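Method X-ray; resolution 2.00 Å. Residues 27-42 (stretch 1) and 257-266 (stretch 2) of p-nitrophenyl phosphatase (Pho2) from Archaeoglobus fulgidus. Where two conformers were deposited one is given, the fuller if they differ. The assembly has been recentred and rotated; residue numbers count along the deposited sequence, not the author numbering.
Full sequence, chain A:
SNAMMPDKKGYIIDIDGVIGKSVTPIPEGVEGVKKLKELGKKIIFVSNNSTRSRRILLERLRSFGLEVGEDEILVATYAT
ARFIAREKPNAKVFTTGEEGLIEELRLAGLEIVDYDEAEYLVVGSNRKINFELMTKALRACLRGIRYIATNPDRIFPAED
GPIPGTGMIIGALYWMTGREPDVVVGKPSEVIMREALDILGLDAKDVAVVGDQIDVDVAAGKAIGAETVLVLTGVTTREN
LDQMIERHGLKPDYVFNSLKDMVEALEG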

ATOM      1  N   PRO A  27     -30.363 -15.348  12.382  1.00 36.04           N
ATOM      2  CA  PRO A  27     -31.804 -15.504  12.387  1.00 36.76           C
ATOM      3  C   PRO A  27     -32.526 -14.277  12.935  1.00 37.02           C
ATOM      4  O   PRO A  27     -33.574 -13.911  12.435  1.00 35.87           O
ATOM      5  CB  PRO A  27     -32.043 -16.718  13.317  1.00 37.88           C
ATOM      6  CG  PRO A  27     -30.756 -17.385  13.485  1.00 36.46           C
ATOM      7  CD  PRO A  27     -29.674 -16.400  13.164  1.00 36.72           C
ATOM      8  N   GLU A  28     -31.963 -13.639  13.958  1.00 37.84           N
ATOM      9  CA  GLU A  28     -32.589 -12.462  14.571  0.50 38.10           C
ATOM     10  C   GLU A  28     -32.621 -11.276  13.604  1.00 38.10           C
ATOM     11  O   GLU A  28     -33.532 -10.433  13.657  1.00 38.80           O
ATOM     12  CB  GLU A  28     -31.850 -12.067  15.850  0.50 38.76           C
ATOM     13  CG  GLU A  28     -31.666 -13.196  16.849  0.50 38.56           C
ATOM     14  CD  GLU A  28     -30.248 -13.794  16.846  0.50 38.69           C
ATOM     15  OE1 GLU A  28     -29.743 -14.196  15.775  0.50 33.64           O
ATOM     16  OE2 GLU A  28     -29.660 -13.884  17.948  0.50 38.85           O
ATOM     17  N   GLY A  29     -31.616 -11.200  12.723  1.00 36.86           N
ATOM     18  CA  GLY A  29     -31.611 -10.212  11.632  1.00 36.21           C
ATOM     19  C   GLY A  29     -32.637 -10.487  10.531  1.00 36.39           C
ATOM     20  O   GLY A  29     -33.334  -9.573  10.052  1.00 36.10           O
ATOM     21  N   VAL A  30     -32.744 -11.747  10.108  1.00 36.53           N
ATOM     22  CA  VAL A  30     -33.772 -12.144   9.149  1.00 36.39           C
ATOM     23  C   VAL A  30     -35.160 -11.835   9.694  1.00 37.41           C
ATOM     24  O   VAL A  30     -35.967 -11.201   9.018  1.00 37.43           O
ATOM     25  CB  VAL A  30     -33.657 -13.672   8.765  1.00 37.20           C
ATOM     26  CG1 VAL A  30     -34.953 -14.172   8.133  1.00 35.48           C
ATOM     27  CG2 VAL A  30     -32.452 -13.921   7.845  1.00 35.70           C
ATOM     28  N   GLU A  31     -35.436 -12.289  10.917  1.00 38.33           N
ATOM     29  CA  GLU A  31     -36.696 -12.034  11.570  1.00 39.29           C
ATOM     30  C   GLU A  31     -37.007 -10.525  11.546  1.00 38.56           C
ATOM     31  O   GLU A  31     -38.102 -10.096  11.197  1.00 37.06           O
ATOM     32  CB  GLU A  31     -36.625 -12.482  13.035  1.00 41.80           C
ATOM     33  CG  GLU A  31     -36.733 -14.008  13.381  1.00 46.73           C
ATOM     34  CD  GLU A  31     -36.538 -14.264  14.922  1.00 52.08           C
ATOM     35  OE1 GLU A  31     -37.538 -14.071  15.676  1.00 55.68           O
ATOM     36  OE2 GLU A  31     -35.396 -14.639  15.374  1.00 52.45           O
ATOM     37  N   GLY A  32     -36.033  -9.716  11.938  1.00 37.61           N
ATOM     38  CA  GLY A  32     -36.220  -8.280  11.999  1.00 37.53           C
ATOM     39  C   GLY A  32     -36.593  -7.669  10.676  1.00 37.39           C
ATOM     40  O   GLY A  32     -37.413  -6.759  10.608  1.00 36.81           O
ATOM     41  N   VAL A  33     -35.972  -8.146   9.606  1.00 37.75           N
ATOM     42  CA  VAL A  33     -36.314  -7.634   8.280  1.00 37.58           C
ATOM     43  C   VAL A  33     -37.743  -7.974   7.980  1.00 38.85           C
ATOM     44  O   VAL A  33     -38.523  -7.135   7.536  1.00 39.19           O
ATOM     45  CB  VAL A  33     -35.435  -8.253   7.182  1.00 37.35           C
ATOM     46  CG1 VAL A  33     -36.067  -7.968   5.768  1.00 36.07           C
ATOM     47  CG2 VAL A  33     -34.035  -7.711   7.269  1.00 35.32           C
ATOM     48  N   LYS A  34     -38.094  -9.233   8.223  1.00 39.87           N
ATOM     49  CA  LYS A  34     -39.437  -9.678   7.939  1.00 41.33           C
ATOM     50  C   LYS A  34     -40.466  -8.876   8.718  1.00 41.84           C
ATOM     51  O   LYS A  34     -41.462  -8.433   8.141  1.00 41.94           O
ATOM     52  CB  LYS A  34     -39.567 -11.179   8.209  1.00 42.36           C
ATOM     53  CG  LYS A  34     -38.744 -12.049   7.246  1.00 44.03           C
ATOM     54  CD  LYS A  34     -39.144 -13.522   7.422  1.00 48.81           C
ATOM     55  CE  LYS A  34     -38.227 -14.474   6.686  1.00 50.45           C
ATOM     56  NZ  LYS A  34     -38.491 -15.903   7.063  1.00 52.08           N
ATOM     57  N   LYS A  35     -40.234  -8.651  10.015  1.00 41.77           N
ATOM     58  CA  LYS A  35     -41.155  -7.831  10.805  1.00 43.04           C
ATOM     59  C   LYS A  35     -41.239  -6.394  10.292  1.00 43.44           C
ATOM     60  O   LYS A  35     -42.328  -5.788  10.339  1.00 43.20           O
ATOM     61  CB  LYS A  35     -40.824  -7.838  12.312  1.00 43.64           C
ATOM     62  CG  LYS A  35     -41.241  -9.126  13.063  1.00 47.58           C
ATOM     63  CD  LYS A  35     -40.196 -10.261  12.980  1.00 50.12           C
ATOM     64  CE  LYS A  35     -40.381 -11.367  14.058  1.00 53.28           C
ATOM     65  NZ  LYS A  35     -39.670 -12.660  13.673  1.00 55.18           N
ATOM     66  N   LEU A  36     -40.115  -5.861   9.793  1.00 43.09           N
ATOM     67  CA  LEU A  36     -40.095  -4.516   9.193  1.00 43.80           C
ATOM     68  C   LEU A  36     -40.942  -4.368   7.912  1.00 44.39           C
ATOM     69  O   LEU A  36     -41.598  -3.350   7.740  1.00 44.45           O
ATOM     70  CB  LEU A  36     -38.656  -4.051   8.891  1.00 43.61           C
ATOM     71  CG  LEU A  36     -37.858  -3.415  10.040  1.00 44.01           C
ATOM     72  CD1 LEU A  36     -36.452  -3.034   9.556  1.00 44.08           C
ATOM     73  CD2 LEU A  36     -38.579  -2.202  10.620  1.00 44.55           C
ATOM     74  N   LYS A  37     -40.858  -5.350   7.006  1.00 44.61           N
ATOM     75  CA  LYS A  37     -41.638  -5.376   5.769  0.50 44.71           C
ATOM     76  C   LYS A  37     -43.123  -5.430   6.123  1.00 46.59           C
ATOM     77  O   LYS A  37     -43.962  -4.692   5.564  1.00 47.28           O
ATOM     78  CB  LYS A  37     -41.276  -6.608   4.926  0.50 43.63           C
ATOM     79  CG  LYS A  37     -39.835  -6.652   4.424  0.50 40.07           C
ATOM     80  CD  LYS A  37     -39.542  -7.916   3.584  0.50 34.71           C
ATOM     81  CE  LYS A  37     -39.425  -9.174   4.449  0.50 29.39           C
ATOM     82  NZ  LYS A  37     -39.155 -10.388   3.716  0.50 20.49           N
ATOM     83  N   GLU A  38     -43.426  -6.320   7.069  1.00 48.32           N
ATOM     84  CA  GLU A  38     -44.776  -6.529   7.629  1.00 49.65           C
ATOM     85  C   GLU A  38     -45.379  -5.254   8.216  1.00 50.40           C
ATOM     86  O   GLU A  38     -46.594  -5.040   8.138  1.00 51.31           O
ATOM     87  CB  GLU A  38     -44.679  -7.536   8.761  1.00 49.86           C
ATOM     88  CG  GLU A  38     -45.594  -8.721   8.675  1.00 53.00           C
ATOM     89  CD  GLU A  38     -45.809  -9.372  10.058  1.00 57.70           C
ATOM     90  OE1 GLU A  38     -45.594 -10.611  10.190  1.00 62.28           O
ATOM     91  OE2 GLU A  38     -46.187  -8.634  11.020  1.00 61.09           O
ATOM     92  N   LEU A  39     -44.549  -4.434   8.858  1.00 50.07           N
ATOM     93  CA  LEU A  39     -44.989  -3.117   9.333  1.00 50.82           C
ATOM     94  C   LEU A  39     -44.984  -2.093   8.198  1.00 50.38           C
ATOM     95  O   LEU A  39     -45.148  -0.900   8.474  1.00 51.49           O
ATOM     96  CB  LEU A  39     -44.072  -2.585  10.442  1.00 51.29           C
ATOM     97  CG  LEU A  39     -44.423  -2.731  11.924  1.00 53.63           C
ATOM     98  CD1 LEU A  39     -45.339  -3.897  12.201  1.00 54.97           C
ATOM     99  CD2 LEU A  39     -43.104  -2.833  12.726  1.00 53.78           C
ATOM    100  N   GLY A  40     -44.738  -2.526   6.951  1.00 48.21           N
ATOM    101  CA  GLY A  40     -44.773  -1.619   5.807  1.00 47.26           C
ATOM    102  C   GLY A  40     -43.620  -0.626   5.693  1.00 46.70           C
ATOM    103  O   GLY A  40     -43.725   0.342   4.933  1.00 46.78           O
ATOM    104  N   LYS A  41     -42.517  -0.846   6.423  1.00 44.78           N
ATOM    105  CA  LYS A  41     -41.367   0.060   6.328  1.00 43.22           C
ATOM    106  C   LYS A  41     -40.621  -0.286   5.054  1.00 41.29           C
ATOM    107  O   LYS A  41     -40.572  -1.465   4.649  1.00 40.21           O
ATOM    108  CB  LYS A  41     -40.418  -0.059   7.519  1.00 43.37           C
ATOM    109  CG  LYS A  41     -41.029   0.073   8.903  1.00 44.38           C
ATOM    110  CD  LYS A  41     -41.810   1.368   9.138  1.00 45.39           C
ATOM    111  CE  LYS A  41     -41.769   1.736  10.624  1.00 47.46           C
ATOM    112  NZ  LYS A  41     -42.546   2.993  11.001  1.00 47.76           N
ATOM    113  N   LYS A  42     -40.076   0.742   4.413  1.00 39.62           N
ATOM    114  CA  LYS A  42     -39.293   0.569   3.218  1.00 39.01           C
ATOM    115  C   LYS A  42     -37.862   0.303   3.678  1.00 37.92           C
ATOM    116  O   LYS A  42     -37.422   0.830   4.707  1.00 37.30           O
ATOM    117  CB  LYS A  42     -39.315   1.829   2.355  1.00 39.56           C
ATOM    118  CG  LYS A  42     -40.699   2.310   1.897  1.00 42.34           C
ATOM    119  CD  LYS A  42     -40.530   3.732   1.359  1.00 46.54           C
ATOM    120  CE  LYS A  42     -41.512   4.121   0.235  1.00 49.07           C
ATOM    121  NZ  LYS A  42     -40.834   4.253  -1.083  1.00 49.27           N
TER
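Stretch 2 (257-266) NSLKDMVEAL

Stretch 2 contains a short helix, residues 259-264, which lies along the helix 27-38 of stretch 1. Both run in the same general direction, their axes inclined by 34° and approaching to 7.7 Å. Asn257 makes no contact with stretch 1; its OD1 is hydrogen-bonded elsewhere in the structure. Ser258 occupies the N-cap position, a place that suits its small polar side chain; its OG lies 3.6 Å from CB of Glu28. Leu259 opens the helix, and its CD2 packs 3.6 Å from O of Gly29 and 3.8 Å from CG2 of Val33, an apolar branch fitting a buried site.

At Lys260 the backbones come closest, its CA 4.1 Å from CA of Gly32. Glycine allows this: a CB on Gly32 would clash with CG of Leu259 and N of Lys260. Here Lys260 N also donates a weak hydrogen bond to Glu28 O (3.3 Å), while its long chain takes the charge to a salt bridge with Asp261 (Lys260 NZ to Asp261 OD1, 2.7 Å).

The CA-to-CB bond of selenomethionine Met262 points sideways, but its long, unbranched, flexible chain brings CE within 4.1 Å of CD1 of Leu36. The CA-to-CB bond of Val263 points toward stretch 1; its compact, branched side chain places CG2 3.6 Å from both Gly32 O and Leu36 CG. Glu264 and Ala265 stay clear, and Leu266 closes the contact, its apolar side chain packing against Leu36 and the aliphatic part of Lys41, with CD1 4.2 Å from Leu36 CD2 and from Lys41 CE.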

ATOM      1  N   ASN A 257     -29.222  -5.239  20.621  1.00 36.65           N
ATOM      2  CA  ASN A 257     -28.528  -6.498  20.482  1.00 36.55           C
ATOM      3  C   ASN A 257     -28.614  -6.980  19.032  1.00 34.66           C
ATOM      4  O   ASN A 257     -27.625  -7.379  18.465  1.00 33.86           O
ATOM      5  CB  ASN A 257     -29.094  -7.541  21.472  1.00 37.01           C
ATOM      6  CG  ASN A 257     -28.466  -7.421  22.867  1.00 40.87           C
ATOM      7  OD1 ASN A 257     -27.298  -7.060  23.000  1.00 45.71           O
ATOM      8  ND2 ASN A 257     -29.226  -7.767  23.900  1.00 40.13           N
ATOM      9  N   SER A 258     -29.803  -6.913  18.451  1.00 33.77           N
ATOM     10  CA  SER A 258     -30.007  -7.337  17.079  1.00 33.21           C
ATOM     11  C   SER A 258     -31.117  -6.516  16.443  1.00 33.20           C
ATOM     12  O   SER A 258     -31.833  -5.781  17.131  1.00 32.16           O
ATOM     13  CB  SER A 258     -30.425  -8.823  17.051  1.00 32.84           C
ATOM     14  OG  SER A 258     -31.703  -8.941  17.614  1.00 32.46           O
ATOM     15  N   LEU A 259     -31.278  -6.668  15.125  1.00 33.21           N
ATOM     16  CA  LEU A 259     -32.334  -5.941  14.418  1.00 33.59           C
ATOM     17  C   LEU A 259     -33.741  -6.311  14.957  1.00 35.96           C
ATOM     18  O   LEU A 259     -34.653  -5.462  15.029  1.00 34.76           O
ATOM     19  CB  LEU A 259     -32.224  -6.206  12.909  1.00 32.92           C
ATOM     20  CG  LEU A 259     -33.209  -5.476  12.019  1.00 30.30           C
ATOM     21  CD1 LEU A 259     -32.912  -3.987  12.060  1.00 30.30           C
ATOM     22  CD2 LEU A 259     -33.054  -6.062  10.605  1.00 28.78           C
ATOM     23  N   LYS A 260     -33.905  -7.586  15.320  1.00 38.08           N
ATOM     24  CA  LYS A 260     -35.163  -8.052  15.929  1.00 40.31           C
ATOM     25  C   LYS A 260     -35.519  -7.154  17.101  1.00 40.74           C
ATOM     26  O   LYS A 260     -36.627  -6.631  17.173  1.00 40.69           O
ATOM     27  CB  LYS A 260     -35.047  -9.521  16.368  1.00 41.28           C
ATOM     28  CG  LYS A 260     -36.049  -9.985  17.418  1.00 44.79           C
ATOM     29  CD  LYS A 260     -35.829 -11.468  17.750  1.00 48.40           C
ATOM     30  CE  LYS A 260     -36.017 -11.761  19.238  1.00 51.55           C
ATOM     31  NZ  LYS A 260     -35.021 -10.995  20.114  1.00 55.38           N
ATOM     32  N   ASP A 261     -34.560  -6.962  17.997  1.00 40.79           N
ATOM     33  CA  ASP A 261     -34.787  -6.149  19.177  1.00 41.53           C
ATOM     34  C   ASP A 261     -35.100  -4.684  18.834  1.00 40.97           C
ATOM     35  O   ASP A 261     -35.974  -4.069  19.474  1.00 40.46           O
ATOM     36  CB  ASP A 261     -33.589  -6.231  20.130  1.00 42.63           C
ATOM     37  CG  ASP A 261     -33.340  -7.648  20.664  1.00 44.16           C
ATOM     38  OD1 ASP A 261     -34.288  -8.452  20.804  1.00 49.09           O
ATOM     39  OD2 ASP A 261     -32.170  -7.969  20.940  1.00 47.20           O
HETATM   40  N   MSE A 262     -34.424  -4.141  17.821  1.00 39.32           N
HETATM   41  CA  MSE A 262     -34.698  -2.786  17.358  1.00 39.31           C
HETATM   42  C   MSE A 262     -36.154  -2.706  16.972  1.00 40.87           C
HETATM   43  O   MSE A 262     -36.862  -1.728  17.319  1.00 40.03           O
HETATM   44  CB  MSE A 262     -33.878  -2.413  16.134  1.00 37.76           C
HETATM   45  CG  MSE A 262     -34.168  -0.974  15.625  1.00 37.37           C
HETATM   46 SE   MSE A 262     -33.594  -0.540  13.832  0.60 32.75          SE
HETATM   47  CE  MSE A 262     -35.233  -1.119  12.946  1.00 40.28           C
ATOM     48  N   VAL A 263     -36.595  -3.716  16.230  1.00 40.96           N
ATOM     49  CA  VAL A 263     -37.970  -3.706  15.727  1.00 42.87           C
ATOM     50  C   VAL A 263     -38.981  -3.899  16.868  1.00 44.39           C
ATOM     51  O   VAL A 263     -40.053  -3.297  16.837  1.00 45.97           O
ATOM     52  CB  VAL A 263     -38.225  -4.748  14.598  1.00 42.07           C
ATOM     53  CG1 VAL A 263     -39.663  -4.683  14.191  1.00 43.31           C
ATOM     54  CG2 VAL A 263     -37.334  -4.477  13.389  1.00 40.29           C
ATOM     55  N   GLU A 264     -38.656  -4.708  17.873  1.00 45.28           N
ATOM     56  CA  GLU A 264     -39.555  -4.868  19.029  1.00 47.58           C
ATOM     57  C   GLU A 264     -39.790  -3.533  19.756  1.00 48.54           C
ATOM     58  O   GLU A 264     -40.815  -3.350  20.370  1.00 48.76           O
ATOM     59  CB  GLU A 264     -39.014  -5.918  20.005  1.00 48.00           C
ATOM     60  CG  GLU A 264     -39.079  -7.342  19.442  1.00 50.28           C
ATOM     61  CD  GLU A 264     -38.372  -8.395  20.303  1.00 53.67           C
ATOM     62  OE1 GLU A 264     -37.660  -8.026  21.281  1.00 56.46           O
ATOM     63  OE2 GLU A 264     -38.552  -9.599  19.985  1.00 53.99           O
ATOM     64  N   ALA A 265     -38.839  -2.604  19.659  1.00 49.43           N
ATOM     65  CA  ALA A 265     -38.974  -1.263  20.247  1.00 50.88           C
ATOM     66  C   ALA A 265     -39.839  -0.269  19.445  1.00 51.56           C
ATOM     67  O   ALA A 265     -39.970   0.864  19.861  1.00 52.92           O
ATOM     68  CB  ALA A 265     -37.572  -0.650  20.510  1.00 50.39           C
ATOM     69  N   LEU A 266     -40.407  -0.656  18.301  1.00 51.77           N
ATOM     70  CA  LEU A 266     -41.302   0.272  17.553  1.00 52.12           C
ATOM     71  C   LEU A 266     -42.787   0.142  17.933  1.00 52.87           C
ATOM     72  O   LEU A 266     -43.199  -0.844  18.542  1.00 53.33           O
ATOM     73  CB  LEU A 266     -41.163   0.076  16.044  1.00 51.07           C
ATOM     74  CG  LEU A 266     -39.801   0.295  15.395  1.00 50.40           C
ATOM     75  CD1 LEU A 266     -39.898  -0.028  13.900  1.00 46.58           C
ATOM     76  CD2 LEU A 266     -39.263   1.712  15.625  1.00 51.99           C
TER